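Local coordinates for monosaccharide ABC transporter substrate-binding protein, CUT2 family (Bradyrhizobium sp., PDB 4YHS), which probably binds a monosaccharide or related solute and delivers it to a CUT2-family ABC importer, at residues V47-L52 and A310-E315; L74-G79 and D297-Q302. One frame throughout, in Å; residues are numbered along the deposited sequence.

Overall arrangement
Both contacts lie in the lobe built on the mixed sheet, one of the two sheets of this type I periplasmic binding fold. They share helix 299-314. Interaction 2 uses its first turn and interaction 1 its last turns. Their centres are about 16 Å apart, and their nearest atoms about 6 Å apart, without touching. Along the chain, both segments of interaction 2 fall between the two segments of interaction 1. The partners differ: helix 71-87 in interaction 2, the end of strand 43-49 and the loop after it in interaction 1. The far end of helix 71-87 also reaches interaction 1, through Arg86 and Leu87. Helix 299-314 is thus tied to distant parts of the chain at both ends.

Interaction 1 of 2, residues V47-L52 and A310-E315; sequences VKYVPL and AVRILE
Leu52 and Arg312 join the loop after strand 43-49, an N-terminal strand of the mixed sheet, to the last turns of helix 299-314. The Arg312 chain is extended from CG to NE (chi2 170°, chi3 171°), which carries its guanidinium away from the helix to the loop backbone. There Arg312 NH2 gives a weak, bent hydrogen bond to Val50 O, 2.9 Å long with an N-H...O angle of 126°. Leu52 CD2 lies over one face of the guanidinium, 3.5 Å from Arg312 CZ and offset toward the rim, while Pro51 CA sits at its edge, in plane. The other branch, Leu52 CD1, meets Arg312 CG and packs 3.7 Å from Val311 CG1. The arginine has stronger partners nearby. Its NE forms a salt bridge with Asp308, and its NH1 bonds to the backbone of Asp318. Asp308 also takes bonds from the Tyr49 hydroxyl and Leu52 N, so this carboxylate fixes both the arginine and the loop. Around the contact, Leu87 of helix 71-87 packs on Leu52 and Val311, Arg86 bonds to Leu52 O, and strand 29-35 pairs with strand 43-49 alongside.

Interaction 2 of 2, residues L74-G79 and D297-Q302; sequences LGVDYG and DSMVIQ
Val300, Met299 and Val76 carry most of this buried contact between helix 71-87 and the first turn of helix 299-314. Val300 straddles two glycines. Its CG2 rests 3.4 Å from Gly75 O. Its CG1, anti to the backbone N (chi1 177°), lies 3.6 Å from Gly79 CA. The same methyl meets the Tyr78 ring at its edge, in plane, with Val300 CG1 3.6 Å from Tyr78 CD2. An alanine here would remove both methyls and is likely to open a gap over Gly75 and Gly79 and leave the Tyr78 edge without this support. Met299, present as selenomethionine, has CG between the backbone N and the carbonyl carbon (chi1 89°). This sets CG against one branch of Val76, with Met299 CG 3.7 Å from Val76 CG2, the two side chains crossing at a slant. The chain then bends at both later torsions.

The backbones also come close: the CA atoms of Gly79 and Val300 are only 4.4 Å apart. Two CA-H...O contacts bridge them, Gly79 CA to Val300 O at 3.4 Å and Val300 CA to Gly75 O at 3.5 Å. Phe65 of strand 60-65 packs on Val76, and Phe349 stacks edge-to-face with Tyr78. Gln302 NE2 turns back within its own segment and bonds to Asp297 O.

No conventional hydrogen bond crosses between the segments. Their association therefore rests on close apolar fit and weak CA-H...O contacts. Two glycines make this possible: a side chain on Gly79 would run into Val300 O, and one on Gly75 into the selenium of Met299.

Interaction 1 of 2, residues V47-L52 and A310-E315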
loop_
_atom_site.group_PDB
_atom_site.type_symbol
_atom_site.label_atom_id
_atom_site.label_comp_id
_atom_site.label_asym_id
_atom_site.label_seq_id
_atom_site.Cartn_x
_atom_site.Cartn_y
_atom_site.Cartn_z
ATOM N N VAL A 47 14.953 -9.476 -1.364
ATOM C CA VAL A 47 16.106 -8.966 -0.619
ATOM C C VAL A 47 15.720 -8.452 0.777
ATOM O O VAL A 47 14.611 -7.989 0.982
ATOM C CB VAL A 47 16.778 -7.814 -1.382
ATOM C CG1 VAL A 47 17.493 -8.334 -2.604
ATOM C CG2 VAL A 47 15.732 -6.730 -1.750
ATOM N N LYS A 48 16.651 -8.538 1.731
ATOM C CA LYS A 48 16.512 -7.818 3.005
ATOM C C LYS A 48 16.876 -6.363 2.807
ATOM O O LYS A 48 17.958 -6.058 2.256
ATOM C CB LYS A 48 17.422 -8.428 4.079
ATOM C CG LYS A 48 17.142 -9.872 4.361
ATOM C CD LYS A 48 15.897 -10.010 5.203
ATOM C CE LYS A 48 15.767 -11.415 5.770
ATOM N NZ LYS A 48 14.661 -11.482 6.761
ATOM N N TYR A 49 16.000 -5.465 3.258
ATOM C CA TYR A 49 16.288 -4.047 3.166
ATOM C C TYR A 49 16.974 -3.613 4.449
ATOM O O TYR A 49 16.443 -3.826 5.540
ATOM C CB TYR A 49 15.035 -3.192 2.945
ATOM C CG TYR A 49 15.432 -1.778 2.613
ATOM C CD1 TYR A 49 15.703 -0.858 3.612
ATOM C CD2 TYR A 49 15.607 -1.386 1.310
ATOM C CE1 TYR A 49 16.130 0.424 3.306
ATOM C CE2 TYR A 49 16.024 -0.107 0.988
ATOM C CZ TYR A 49 16.283 0.795 1.981
ATOM O OH TYR A 49 16.719 2.068 1.644
ATOM N N VAL A 50 18.167 -3.047 4.300
ATOM C CA VAL A 50 18.942 -2.519 5.412
ATOM C C VAL A 50 19.189 -1.026 5.269
ATOM O O VAL A 50 19.885 -0.600 4.348
ATOM C CB VAL A 50 20.298 -3.249 5.520
ATOM C CG1 VAL A 50 21.048 -2.765 6.726
ATOM C CG2 VAL A 50 20.073 -4.749 5.601
ATOM N N PRO A 51 18.646 -0.222 6.182
ATOM C CA PRO A 51 18.908 1.215 6.091
ATOM C C PRO A 51 20.234 1.589 6.740
ATOM O O PRO A 51 20.930 0.729 7.344
ATOM C CB PRO A 51 17.730 1.812 6.855
ATOM C CG PRO A 51 17.522 0.835 7.968
ATOM C CD PRO A 51 17.814 -0.530 7.361
ATOM N N LEU A 52 20.612 2.858 6.583
ATOM C CA LEU A 52 21.766 3.408 7.279
ATOM C C LEU A 52 21.513 3.478 8.773
ATOM O O LEU A 52 20.362 3.599 9.207
ATOM C CB LEU A 52 22.103 4.807 6.757
ATOM C CG LEU A 52 22.493 4.947 5.286
ATOM C CD1 LEU A 52 22.603 6.423 4.911
ATOM C CD2 LEU A 52 23.796 4.209 4.965
ATOM N N ALA A 310 16.672 8.640 0.169
ATOM C CA ALA A 310 17.040 10.036 -0.041
ATOM C C ALA A 310 18.387 10.323 0.593
ATOM O O ALA A 310 19.253 10.935 -0.021
ATOM C CB ALA A 310 16.002 10.969 0.526
ATOM N N VAL A 311 18.554 9.878 1.832
ATOM C CA VAL A 311 19.791 10.145 2.576
ATOM C C VAL A 311 20.972 9.469 1.874
ATOM O O VAL A 311 22.016 10.088 1.657
ATOM C CB VAL A 311 19.641 9.679 4.046
ATOM C CG1 VAL A 311 20.979 9.764 4.803
ATOM C CG2 VAL A 311 18.553 10.552 4.757
ATOM N N ARG A 312 20.790 8.224 1.457
ATOM C CA ARG A 312 21.884 7.491 0.798
ATOM C C ARG A 312 22.337 8.220 -0.481
ATOM O O ARG A 312 23.541 8.358 -0.738
ATOM C CB ARG A 312 21.461 6.050 0.471
ATOM C CG ARG A 312 21.389 5.118 1.673
ATOM C CD ARG A 312 20.714 3.761 1.329
ATOM N NE ARG A 312 20.858 2.827 2.441
ATOM C CZ ARG A 312 21.981 2.176 2.737
ATOM N NH1 ARG A 312 23.076 2.351 1.989
ATOM N NH2 ARG A 312 22.022 1.341 3.784
ATOM N N ILE A 313 21.366 8.690 -1.261
ATOM C CA ILE A 313 21.651 9.426 -2.492
ATOM C C ILE A 313 22.425 10.698 -2.145
ATOM O O ILE A 313 23.500 10.961 -2.702
ATOM C CB ILE A 313 20.332 9.739 -3.250
ATOM C CG1 ILE A 313 19.716 8.461 -3.809
ATOM C CG2 ILE A 313 20.529 10.728 -4.407
ATOM C CD1 ILE A 313 18.257 8.619 -4.156
ATOM N N LEU A 314 21.912 11.476 -1.199
ATOM C CA LEU A 314 22.556 12.740 -0.826
ATOM C C LEU A 314 23.995 12.514 -0.342
ATOM O O LEU A 314 24.875 13.381 -0.501
ATOM C CB LEU A 314 21.743 13.467 0.262
ATOM C CG LEU A 314 20.426 14.097 -0.198
ATOM C CD1 LEU A 314 19.578 14.412 0.994
ATOM C CD2 LEU A 314 20.737 15.356 -0.952
ATOM N N GLU A 315 24.249 11.345 0.227
ATOM C CA GLU A 315 25.579 11.051 0.770
ATOM C C GLU A 315 26.456 10.248 -0.201
ATOM O O GLU A 315 27.580 9.870 0.133
ATOM C CB GLU A 315 25.425 10.307 2.103
ATOM C CG GLU A 315 24.749 11.160 3.172
ATOM C CD GLU A 315 24.718 10.490 4.520
ATOM O OE1 GLU A 315 25.262 9.369 4.654
ATOM O OE2 GLU A 315 24.157 11.087 5.456
#

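Interaction 2 of 2, residues L74-G79 and D297-Q302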
loop_
_atom_site.group_PDB
_atom_site.type_symbol
_atom_site.label_atom_id
_atom_site.label_comp_id
_atom_site.label_asym_id
_atom_site.label_seq_id
_atom_site.Cartn_x
_atom_site.Cartn_y
_atom_site.Cartn_z
ATOM N N LEU A 74 -1.725 8.371 6.967
ATOM C CA LEU A 74 -1.211 8.551 8.319
ATOM C C LEU A 74 -0.094 7.542 8.605
ATOM O O LEU A 74 0.906 7.860 9.234
ATOM C CB LEU A 74 -2.350 8.421 9.333
ATOM C CG LEU A 74 -2.092 8.832 10.778
ATOM C CD1 LEU A 74 -1.779 10.326 10.861
ATOM C CD2 LEU A 74 -3.322 8.476 11.650
ATOM N N GLY A 75 -0.264 6.308 8.155
ATOM C CA GLY A 75 0.796 5.317 8.257
ATOM C C GLY A 75 2.072 5.694 7.514
ATOM O O GLY A 75 3.185 5.559 8.034
ATOM N N VAL A 76 1.929 6.200 6.288
ATOM C CA VAL A 76 3.100 6.649 5.563
ATOM C C VAL A 76 3.776 7.817 6.322
ATOM O O VAL A 76 5.009 7.858 6.424
ATOM C CB VAL A 76 2.756 7.089 4.135
ATOM C CG1 VAL A 76 4.015 7.376 3.384
ATOM C CG2 VAL A 76 1.949 6.033 3.423
ATOM N N ASP A 77 2.969 8.743 6.848
ATOM C CA ASP A 77 3.468 9.880 7.640
ATOM C C ASP A 77 4.315 9.383 8.819
ATOM O O ASP A 77 5.401 9.890 9.094
ATOM C CB ASP A 77 2.311 10.731 8.149
ATOM C CG ASP A 77 2.771 11.883 9.014
ATOM O OD1 ASP A 77 3.525 12.753 8.524
ATOM O OD2 ASP A 77 2.357 11.929 10.168
ATOM N N TYR A 78 3.769 8.424 9.546
ATOM C CA TYR A 78 4.452 7.848 10.695
ATOM C C TYR A 78 5.830 7.308 10.307
ATOM O O TYR A 78 6.800 7.575 10.986
ATOM C CB TYR A 78 3.582 6.739 11.307
ATOM C CG TYR A 78 4.229 6.005 12.453
ATOM C CD1 TYR A 78 4.230 6.545 13.746
ATOM C CD2 TYR A 78 4.811 4.764 12.260
ATOM C CE1 TYR A 78 4.827 5.873 14.793
ATOM C CE2 TYR A 78 5.393 4.077 13.303
ATOM C CZ TYR A 78 5.413 4.638 14.565
ATOM O OH TYR A 78 5.990 3.961 15.628
ATOM N N GLY A 79 5.910 6.577 9.196
ATOM C CA GLY A 79 7.158 6.010 8.712
ATOM C C GLY A 79 8.155 7.093 8.363
ATOM O O GLY A 79 9.306 7.038 8.770
ATOM N N ASP A 297 0.923 -4.146 2.715
ATOM C CA ASP A 297 2.029 -3.593 1.893
ATOM C C ASP A 297 3.045 -2.846 2.736
ATOM O O ASP A 297 4.010 -2.278 2.205
ATOM C CB ASP A 297 1.512 -2.683 0.769
ATOM C CG ASP A 297 1.003 -1.326 1.251
ATOM O OD1 ASP A 297 0.709 -1.163 2.440
ATOM O OD2 ASP A 297 0.848 -0.443 0.396
ATOM N N SER A 298 2.876 -2.933 4.044
ATOM C CA SER A 298 3.810 -2.282 4.970
ATOM C C SER A 298 4.034 -0.820 4.544
ATOM O O SER A 298 5.177 -0.386 4.297
ATOM C CB SER A 298 5.159 -3.027 5.016
ATOM O OG SER A 298 5.033 -4.319 5.561
HETATM N N MSE A 299 2.952 -0.057 4.416
HETATM C CA MSE A 299 3.077 1.322 3.910
HETATM C C MSE A 299 3.912 2.217 4.813
HETATM O O MSE A 299 4.540 3.169 4.347
HETATM C CB MSE A 299 1.692 1.955 3.682
HETATM C CG MSE A 299 1.024 2.704 4.823
HETATM SE SE MSE A 299 0.440 1.526 6.278
HETATM C CE MSE A 299 -1.233 0.766 5.536
ATOM N N VAL A 300 3.949 1.909 6.096
ATOM C CA VAL A 300 4.852 2.623 7.002
ATOM C C VAL A 300 6.321 2.495 6.539
ATOM O O VAL A 300 7.068 3.492 6.453
ATOM C CB VAL A 300 4.742 2.099 8.451
ATOM C CG1 VAL A 300 5.721 2.799 9.337
ATOM C CG2 VAL A 300 3.343 2.262 9.021
ATOM N N ILE A 301 6.703 1.262 6.240
ATOM C CA ILE A 301 8.033 0.930 5.758
ATOM C C ILE A 301 8.324 1.543 4.370
ATOM O O ILE A 301 9.464 1.912 4.095
ATOM C CB ILE A 301 8.241 -0.611 5.706
ATOM C CG1 ILE A 301 7.935 -1.284 7.078
ATOM C CG2 ILE A 301 9.662 -0.922 5.284
ATOM C CD1 ILE A 301 8.693 -0.705 8.290
ATOM N N GLN A 302 7.311 1.655 3.491
ATOM C CA GLN A 302 7.484 2.418 2.256
ATOM C C GLN A 302 7.926 3.844 2.573
ATOM O O GLN A 302 8.861 4.351 1.939
ATOM C CB GLN A 302 6.207 2.410 1.432
ATOM C CG GLN A 302 5.940 1.046 0.819
ATOM C CD GLN A 302 4.624 0.989 0.093
ATOM O OE1 GLN A 302 4.347 1.817 -0.782
ATOM N NE2 GLN A 302 3.778 0.024 0.463
#